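Local coordinates for protein oxidase/hydroxylase (Streptomyces hygroscopicus subsp. hygroscopicus, PDB 4XCB) that binds a metal ion, 2-oxoglutarate and hygromycin B, and probably acts as a 2-oxoglutarate-dependent dioxygenase in the oxidative cyclization of orthosomycin biosynthesis, at residues A[35-39]-A[62-68]; A[51-56]-A[92-98]. All coordinates share one frame; numbering follows the deposited sequence.

Interaction 1 packs helix 29-40 against helix 63-69 on the outside of the sheet, whereas interaction 2 pairs the edge strand 52-55 with strand 86-96 and carries some of the side chains that bind the ligands. Their centres are about 15 Å apart, and they meet where Leu39 of interaction 1 packs against interaction 2: its O lies 3.2 Å from Tyr55 CE1 and its CB 3.9 Å from Arg95 NH2. The sheet separates helices from ligands. On its other side, Tyr92 of interaction 2 touches 2-oxoglutarate and its side chain comes within about 5 Å of the nickel ion, while the side chain of Leu39 stays about 12 Å from 2-oxoglutarate.

Interaction 1 of 2, residues A[35-39]-A[62-68]; sequences FRSEL and SPVFARL
The ring of Phe35 is met by three side chains of helix 63-69. Leu68 CD2 sits over one face, 4.0 Å from the ring centroid in a CH-pi contact, Val64 CG1 comes in at the edge, and Phe65 CE1 approaches obliquely at 3.9 Å from Phe35 CD1. Because chi1 of Leu68 is 179°, swinging CG away from the backbone N, both methyls reach that ring. Phe65 pushes between the helices: its CZ lies 3.7 Å from Leu39 CG, and its CE2 is 3.7 Å from Glu38 CG. Large flat and branched residues suit this buried interface, since the axes of segments 35-39 and 63-68 come no closer than 10.6 Å.

Beside this apolar cluster Glu38 supplies the polar link. Ser62 OG donates to Glu38 OE2 at 2.8 Å, on the carboxylate's anti lone pair, and as N-cap of helix 63-69 the same hydroxyl accepts from Phe65 N at 3.3 Å. Glu38 OE1 forms a salt bridge with Arg41, fixing the other end of the carboxylate. With an alanine here, Ser62 OG would probably lose this acceptor and Arg41 this charge partner, and the CG methylene that packs on Phe65 CE2 would be gone.

Farther out, Leu39 and Phe65 rest on Thr223, and Leu68 on Phe225, of strand 220-229. The two segments, crossing at -135°, thus back the major sheet of a double-stranded beta-helix, the cupin-type fold of the PhyH family.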
loop_
_atom_site.group_PDB
_atom_site.type_symbol
_atom_site.label_atom_id
_atom_site.label_comp_id
_atom_site.label_asym_id
_atom_site.label_seq_id
_atom_site.Cartn_x
_atom_site.Cartn_y
_atom_site.Cartn_z
ATOM N N PHE A 35 -25.872 -23.925 -23.110
ATOM C CA PHE A 35 -26.186 -22.768 -22.276
ATOM C C PHE A 35 -27.232 -21.860 -22.950
ATOM O O PHE A 35 -28.156 -21.373 -22.302
ATOM C CB PHE A 35 -24.911 -21.973 -21.971
ATOM C CG PHE A 35 -23.861 -22.749 -21.218
ATOM C CD1 PHE A 35 -24.199 -23.695 -20.269
ATOM C CD2 PHE A 35 -22.523 -22.509 -21.459
ATOM C CE1 PHE A 35 -23.213 -24.388 -19.563
ATOM C CE2 PHE A 35 -21.538 -23.201 -20.769
ATOM C CZ PHE A 35 -21.880 -24.144 -19.831
ATOM N N ARG A 36 -27.084 -21.627 -24.249
ATOM C CA ARG A 36 -28.060 -20.831 -24.991
ATOM C C ARG A 36 -29.449 -21.450 -24.941
ATOM O O ARG A 36 -30.434 -20.761 -24.693
ATOM C CB ARG A 36 -27.643 -20.684 -26.444
ATOM C CG ARG A 36 -26.405 -19.876 -26.675
ATOM C CD ARG A 36 -26.074 -19.974 -28.152
ATOM N NE ARG A 36 -25.063 -19.029 -28.575
ATOM C CZ ARG A 36 -24.262 -19.245 -29.613
ATOM N NH1 ARG A 36 -24.367 -20.383 -30.287
ATOM N NH2 ARG A 36 -23.354 -18.342 -29.972
ATOM N N SER A 37 -29.520 -22.755 -25.196
ATOM C CA SER A 37 -30.792 -23.472 -25.150
ATOM C C SER A 37 -31.479 -23.310 -23.810
ATOM O O SER A 37 -32.681 -23.053 -23.747
ATOM C CB SER A 37 -30.593 -24.961 -25.430
ATOM O OG SER A 37 -31.748 -25.700 -25.034
ATOM N N GLU A 38 -30.712 -23.469 -22.735
ATOM C CA GLU A 38 -31.263 -23.360 -21.393
ATOM C C GLU A 38 -31.811 -21.951 -21.130
ATOM O O GLU A 38 -32.925 -21.805 -20.637
ATOM C CB GLU A 38 -30.213 -23.736 -20.348
ATOM C CG GLU A 38 -30.759 -23.797 -18.923
ATOM C CD GLU A 38 -31.478 -25.105 -18.591
ATOM O OE1 GLU A 38 -31.909 -25.824 -19.511
ATOM O OE2 GLU A 38 -31.608 -25.418 -17.392
ATOM N N LEU A 39 -31.056 -20.914 -21.496
ATOM C CA LEU A 39 -31.530 -19.549 -21.275
ATOM C C LEU A 39 -32.847 -19.288 -21.996
ATOM O O LEU A 39 -33.730 -18.617 -21.469
ATOM C CB LEU A 39 -30.487 -18.533 -21.721
ATOM C CG LEU A 39 -29.241 -18.409 -20.847
ATOM C CD1 LEU A 39 -28.234 -17.551 -21.572
ATOM C CD2 LEU A 39 -29.557 -17.805 -19.488
ATOM N N SER A 62 -31.821 -23.013 -12.593
ATOM C CA SER A 62 -31.519 -24.141 -13.460
ATOM C C SER A 62 -30.259 -24.874 -13.027
ATOM O O SER A 62 -29.227 -24.251 -12.804
ATOM C CB SER A 62 -31.380 -23.653 -14.904
ATOM O OG SER A 62 -30.156 -24.081 -15.471
ATOM N N PRO A 63 -30.337 -26.208 -12.910
ATOM C CA PRO A 63 -29.177 -27.003 -12.498
ATOM C C PRO A 63 -27.999 -26.881 -13.446
ATOM O O PRO A 63 -26.866 -27.108 -13.019
ATOM C CB PRO A 63 -29.717 -28.435 -12.507
ATOM C CG PRO A 63 -31.152 -28.276 -12.234
ATOM C CD PRO A 63 -31.557 -27.031 -12.973
ATOM N N VAL A 64 -28.258 -26.573 -14.718
ATOM C CA VAL A 64 -27.182 -26.358 -15.671
ATOM C C VAL A 64 -26.302 -25.203 -15.236
ATOM O O VAL A 64 -25.074 -25.305 -15.258
ATOM C CB VAL A 64 -27.727 -26.075 -17.085
ATOM C CG1 VAL A 64 -26.648 -25.474 -17.977
ATOM C CG2 VAL A 64 -28.285 -27.351 -17.680
ATOM N N PHE A 65 -26.928 -24.107 -14.832
ATOM C CA PHE A 65 -26.151 -22.953 -14.434
ATOM C C PHE A 65 -25.661 -23.060 -12.999
ATOM O O PHE A 65 -24.642 -22.459 -12.657
ATOM C CB PHE A 65 -26.950 -21.683 -14.681
ATOM C CG PHE A 65 -27.088 -21.371 -16.140
ATOM C CD1 PHE A 65 -25.953 -21.136 -16.907
ATOM C CD2 PHE A 65 -28.327 -21.346 -16.762
ATOM C CE1 PHE A 65 -26.056 -20.874 -18.255
ATOM C CE2 PHE A 65 -28.431 -21.073 -18.121
ATOM C CZ PHE A 65 -27.299 -20.847 -18.863
ATOM N N ALA A 66 -26.341 -23.857 -12.180
ATOM C CA ALA A 66 -25.786 -24.216 -10.878
ATOM C C ALA A 66 -24.446 -24.926 -11.050
ATOM O O ALA A 66 -23.495 -24.662 -10.316
ATOM C CB ALA A 66 -26.756 -25.098 -10.090
ATOM N N ARG A 67 -24.369 -25.820 -12.035
ATOM C CA ARG A 67 -23.140 -26.565 -12.284
ATOM C C ARG A 67 -22.082 -25.678 -12.922
ATOM O O ARG A 67 -20.895 -25.791 -12.599
ATOM C CB ARG A 67 -23.416 -27.789 -13.161
ATOM C CG ARG A 67 -24.201 -28.874 -12.409
ATOM C CD ARG A 67 -24.234 -30.184 -13.167
ATOM N NE ARG A 67 -25.101 -30.100 -14.330
ATOM C CZ ARG A 67 -26.410 -30.332 -14.289
ATOM N NH1 ARG A 67 -26.992 -30.671 -13.144
ATOM N NH2 ARG A 67 -27.133 -30.227 -15.392
ATOM N N LEU A 68 -22.513 -24.794 -13.811
ATOM C CA LEU A 68 -21.585 -23.858 -14.445
ATOM C C LEU A 68 -20.906 -23.000 -13.378
ATOM O O LEU A 68 -19.694 -22.793 -13.429
ATOM C CB LEU A 68 -22.301 -22.981 -15.478
ATOM C CG LEU A 68 -21.425 -21.957 -16.184
ATOM C CD1 LEU A 68 -20.205 -22.654 -16.754
ATOM C CD2 LEU A 68 -22.206 -21.272 -17.285
#

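Interaction 2 of 2, residues A[51-56]-A[92-98]; sequences RTRRYP and YGLRRTK. With HY0 (hygromycin b variant), chain G; AKG (2-oxoglutaric acid), chain F.
Arg54 lays its guanidinium flat on the ring of Tyr92, centres 3.9 Å apart and planes at 12°, a cation-pi stack that keeps the guanidinium edge turned to hygromycin B. There Arg54 NH2 donates to O31 of the antibiotic at 2.8 Å, nearly straight at 173°, and NH1 donates to O30. An extended chain, with CG anti to the backbone N (chi1 -173°), carries the group this far. Tyr92 OH in turn donates to O2 of 2-oxoglutarate at 2.5 Å and is also hydrogen-bonded to Lys140, so one tyrosine serves both ligands: its face supports the arginine that holds the sugar, its hydroxyl meets the cosubstrate.

Strand 52-55 is the outermost strand here of the antiparallel major sheet of the double-stranded beta-helix, paired with strand 86-96. Arg53 and Arg95 form a hydrogen-bonded pair, their amides and carbonyls joined by two nearly straight bonds. Tyr55 and Gly93 make the next such pair, but the bond from Tyr55 N comes from above the plane of the Gly93 carbonyl. Gly93 fits because the Tyr55 ring lies against its backbone, where a CB would collide with Tyr55 CD2.

On the face bearing Tyr55, Arg95 grips the phenol side-on: NE and NH2 both donate to Tyr55 OH, each at 2.9 Å, with the oxygen in the guanidinium plane. Arg95 NH1 is taken by Asp219 in a salt bridge. At the far end Thr97 N donates to Arg51 O, and Arg51, bent at chi2 and chi3, donates from NE to Lys98 O at 2.8 Å, nearly along the C=O axis. Lys98 NZ reaches Glu217, while Arg96 turns its NE to Ser100 and its NH1 to Thr211.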
loop_
_atom_site.group_PDB
_atom_site.type_symbol
_atom_site.label_atom_id
_atom_site.label_comp_id
_atom_site.label_asym_id
_atom_site.label_seq_id
_atom_site.Cartn_x
_atom_site.Cartn_y
_atom_site.Cartn_z
ATOM N N ARG A 51 -33.709 -2.143 -23.851
ATOM C CA ARG A 51 -33.302 -3.185 -24.794
ATOM C C ARG A 51 -32.395 -4.223 -24.132
ATOM O O ARG A 51 -31.522 -4.817 -24.775
ATOM C CB ARG A 51 -32.622 -2.555 -26.011
ATOM C CG ARG A 51 -33.466 -1.464 -26.654
ATOM C CD ARG A 51 -34.581 -2.069 -27.475
ATOM N NE ARG A 51 -34.026 -2.750 -28.640
ATOM C CZ ARG A 51 -34.736 -3.471 -29.501
ATOM N NH1 ARG A 51 -36.046 -3.621 -29.326
ATOM N NH2 ARG A 51 -34.128 -4.051 -30.531
ATOM N N THR A 52 -32.634 -4.425 -22.838
ATOM C CA THR A 52 -31.877 -5.353 -22.002
ATOM C C THR A 52 -32.849 -6.214 -21.192
ATOM O O THR A 52 -33.801 -5.696 -20.590
ATOM C CB THR A 52 -30.921 -4.600 -21.032
ATOM O OG1 THR A 52 -30.107 -3.674 -21.761
ATOM C CG2 THR A 52 -30.011 -5.563 -20.281
ATOM N N ARG A 53 -32.625 -7.525 -21.196
ATOM C CA ARG A 53 -33.351 -8.440 -20.321
ATOM C C ARG A 53 -32.360 -9.127 -19.403
ATOM O O ARG A 53 -31.269 -9.496 -19.843
ATOM C CB ARG A 53 -34.121 -9.491 -21.118
ATOM C CG ARG A 53 -35.170 -8.926 -22.048
ATOM C CD ARG A 53 -36.273 -8.226 -21.268
ATOM N NE ARG A 53 -37.045 -9.136 -20.428
ATOM C CZ ARG A 53 -38.103 -8.752 -19.718
ATOM N NH1 ARG A 53 -38.501 -7.485 -19.774
ATOM N NH2 ARG A 53 -38.762 -9.619 -18.961
ATOM N N ARG A 54 -32.738 -9.317 -18.144
ATOM C CA ARG A 54 -31.850 -9.944 -17.167
ATOM C C ARG A 54 -32.424 -11.267 -16.645
ATOM O O ARG A 54 -33.602 -11.352 -16.297
ATOM C CB ARG A 54 -31.582 -8.985 -16.004
ATOM C CG ARG A 54 -30.530 -9.457 -15.004
ATOM C CD ARG A 54 -30.187 -8.333 -14.041
ATOM N NE ARG A 54 -29.472 -8.810 -12.862
ATOM C CZ ARG A 54 -28.295 -8.341 -12.468
ATOM N NH1 ARG A 54 -27.707 -7.374 -13.152
ATOM N NH2 ARG A 54 -27.716 -8.828 -11.382
ATOM N N TYR A 55 -31.586 -12.300 -16.614
ATOM C CA TYR A 55 -31.935 -13.557 -15.947
ATOM C C TYR A 55 -31.409 -13.439 -14.522
ATOM O O TYR A 55 -30.209 -13.510 -14.304
ATOM C CB TYR A 55 -31.316 -14.767 -16.658
ATOM C CG TYR A 55 -31.705 -14.930 -18.118
ATOM C CD1 TYR A 55 -32.715 -15.812 -18.490
ATOM C CD2 TYR A 55 -31.048 -14.221 -19.120
ATOM C CE1 TYR A 55 -33.073 -15.973 -19.818
ATOM C CE2 TYR A 55 -31.404 -14.371 -20.456
ATOM C CZ TYR A 55 -32.415 -15.253 -20.796
ATOM O OH TYR A 55 -32.774 -15.408 -22.121
ATOM N N PRO A 56 -32.301 -13.229 -13.549
ATOM C CA PRO A 56 -31.800 -12.715 -12.270
ATOM C C PRO A 56 -30.981 -13.666 -11.393
ATOM O O PRO A 56 -30.084 -13.193 -10.682
ATOM C CB PRO A 56 -33.084 -12.311 -11.538
ATOM C CG PRO A 56 -34.134 -13.139 -12.130
ATOM C CD PRO A 56 -33.771 -13.309 -13.575
ATOM N N TYR A 92 -26.017 -14.328 -12.866
ATOM C CA TYR A 92 -27.102 -13.781 -13.670
ATOM C C TYR A 92 -26.792 -13.830 -15.159
ATOM O O TYR A 92 -25.666 -14.114 -15.566
ATOM C CB TYR A 92 -27.413 -12.340 -13.246
ATOM C CG TYR A 92 -26.268 -11.369 -13.423
ATOM C CD1 TYR A 92 -25.343 -11.169 -12.408
ATOM C CD2 TYR A 92 -26.138 -10.638 -14.592
ATOM C CE1 TYR A 92 -24.301 -10.282 -12.558
ATOM C CE2 TYR A 92 -25.098 -9.752 -14.754
ATOM C CZ TYR A 92 -24.187 -9.580 -13.730
ATOM O OH TYR A 92 -23.157 -8.687 -13.899
ATOM N N GLY A 93 -27.811 -13.565 -15.965
ATOM C CA GLY A 93 -27.641 -13.543 -17.402
ATOM C C GLY A 93 -28.112 -12.222 -17.957
ATOM O O GLY A 93 -28.960 -11.576 -17.364
ATOM N N LEU A 94 -27.535 -11.809 -19.080
ATOM C CA LEU A 94 -27.931 -10.574 -19.751
ATOM C C LEU A 94 -28.116 -10.828 -21.237
ATOM O O LEU A 94 -27.198 -11.298 -21.921
ATOM C CB LEU A 94 -26.898 -9.472 -19.533
ATOM C CG LEU A 94 -26.742 -8.933 -18.108
ATOM C CD1 LEU A 94 -25.526 -8.016 -18.056
ATOM C CD2 LEU A 94 -28.009 -8.196 -17.667
ATOM N N ARG A 95 -29.310 -10.505 -21.726
ATOM C CA ARG A 95 -29.619 -10.602 -23.140
ATOM C C ARG A 95 -29.926 -9.211 -23.678
ATOM O O ARG A 95 -30.831 -8.555 -23.180
ATOM C CB ARG A 95 -30.810 -11.526 -23.376
ATOM C CG ARG A 95 -31.156 -11.690 -24.840
ATOM C CD ARG A 95 -32.374 -12.568 -25.026
ATOM N NE ARG A 95 -32.139 -13.904 -24.480
ATOM C CZ ARG A 95 -31.539 -14.877 -25.158
ATOM N NH1 ARG A 95 -31.130 -14.659 -26.402
ATOM N NH2 ARG A 95 -31.341 -16.060 -24.599
ATOM N N ARG A 96 -29.180 -8.768 -24.683
ATOM C CA ARG A 96 -29.341 -7.413 -25.210
ATOM C C ARG A 96 -29.592 -7.382 -26.709
ATOM O O ARG A 96 -29.074 -8.210 -27.456
ATOM C CB ARG A 96 -28.103 -6.570 -24.903
ATOM C CG ARG A 96 -28.045 -6.069 -23.476
ATOM C CD ARG A 96 -26.689 -5.475 -23.179
ATOM N NE ARG A 96 -26.297 -4.485 -24.174
ATOM C CZ ARG A 96 -25.086 -3.931 -24.234
ATOM N NH1 ARG A 96 -24.157 -4.272 -23.352
ATOM N NH2 ARG A 96 -24.792 -3.044 -25.175
ATOM N N THR A 97 -30.367 -6.396 -27.138
ATOM C CA THR A 97 -30.590 -6.164 -28.558
ATOM C C THR A 97 -30.124 -4.756 -28.907
ATOM O O THR A 97 -29.598 -4.045 -28.048
ATOM C CB THR A 97 -32.072 -6.361 -28.937
ATOM O OG1 THR A 97 -32.880 -5.430 -28.212
ATOM C CG2 THR A 97 -32.521 -7.779 -28.590
ATOM N N LYS A 98 -30.296 -4.357 -30.165
ATOM C CA LYS A 98 -29.774 -3.078 -30.634
ATOM C C LYS A 98 -30.311 -1.890 -29.829
ATOM O O LYS A 98 -31.435 -1.921 -29.336
ATOM C CB LYS A 98 -30.091 -2.888 -32.121
ATOM C CG LYS A 98 -31.534 -2.515 -32.401
ATOM C CD LYS A 98 -31.748 -2.191 -33.870
ATOM C CE LYS A 98 -32.287 -3.396 -34.614
ATOM N NZ LYS A 98 -32.560 -3.082 -36.047
HETATM C C1 HY0 G . -25.989 1.125 -8.794
HETATM C C2 HY0 G . -26.668 2.451 -8.536
HETATM C C3 HY0 G . -28.176 2.253 -8.479
HETATM C C4 HY0 G . -28.682 1.653 -9.791
HETATM C C5 HY0 G . -27.934 0.364 -10.142
HETATM C C6 HY0 G . -26.446 0.533 -10.105
HETATM N N7 HY0 G . -26.206 2.955 -7.299
HETATM O O8 HY0 G . -24.603 1.362 -8.874
HETATM N N9 HY0 G . -30.070 1.371 -9.656
HETATM C C10 HY0 G . -30.818 2.610 -9.849
HETATM O O11 HY0 G . -28.301 -0.009 -11.453
HETATM C C12 HY0 G . -24.008 -2.106 -11.099
HETATM C C13 HY0 G . -24.800 -0.831 -11.207
HETATM O O14 HY0 G . -25.368 -0.622 -12.477
HETATM C C15 HY0 G . -24.371 -0.572 -13.459
HETATM C C16 HY0 G . -23.896 -1.975 -13.669
HETATM C C17 HY0 G . -23.251 -2.458 -12.306
HETATM O O18 HY0 G . -25.851 -0.789 -10.247
HETATM C C19 HY0 G . -24.976 -0.013 -14.744
HETATM O O20 HY0 G . -25.232 1.381 -14.549
HETATM O O21 HY0 G . -24.946 -2.802 -14.006
HETATM O O22 HY0 G . -23.118 -3.816 -12.355
HETATM C C23 HY0 G . -23.776 -4.329 -11.180
HETATM C C24 HY0 G . -24.396 -5.646 -11.506
HETATM C C25 HY0 G . -24.806 -6.365 -10.230
HETATM C C26 HY0 G . -23.648 -6.456 -9.257
HETATM C C27 HY0 G . -23.164 -5.074 -8.976
HETATM O O28 HY0 G . -22.780 -4.485 -10.198
HETATM O O29 HY0 G . -24.788 -3.320 -10.755
HETATM O O30 HY0 G . -25.581 -5.486 -12.293
HETATM O O31 HY0 G . -25.308 -7.636 -10.573
HETATM O O32 HY0 G . -22.579 -7.250 -9.777
HETATM C C33 HY0 G . -21.937 -5.103 -8.046
HETATM C C34 HY0 G . -21.783 -3.764 -7.372
HETATM O O35 HY0 G . -22.740 -3.583 -6.349
HETATM N N36 HY0 G . -20.781 -5.327 -8.832
HETATM C C1 AKG F . -21.860 -6.231 -15.639
HETATM O O1 AKG F . -21.611 -5.638 -14.543
HETATM O O2 AKG F . -22.860 -7.003 -15.745
HETATM C C2 AKG F . -20.954 -6.021 -16.822
HETATM O O5 AKG F . -19.942 -5.368 -16.643
HETATM C C3 AKG F . -21.338 -6.577 -18.183
HETATM C C4 AKG F . -20.166 -6.747 -19.122
HETATM C C5 AKG F . -20.670 -7.032 -20.529
HETATM O O3 AKG F . -19.851 -7.342 -21.439
HETATM O O4 AKG F . -21.905 -6.958 -20.773
#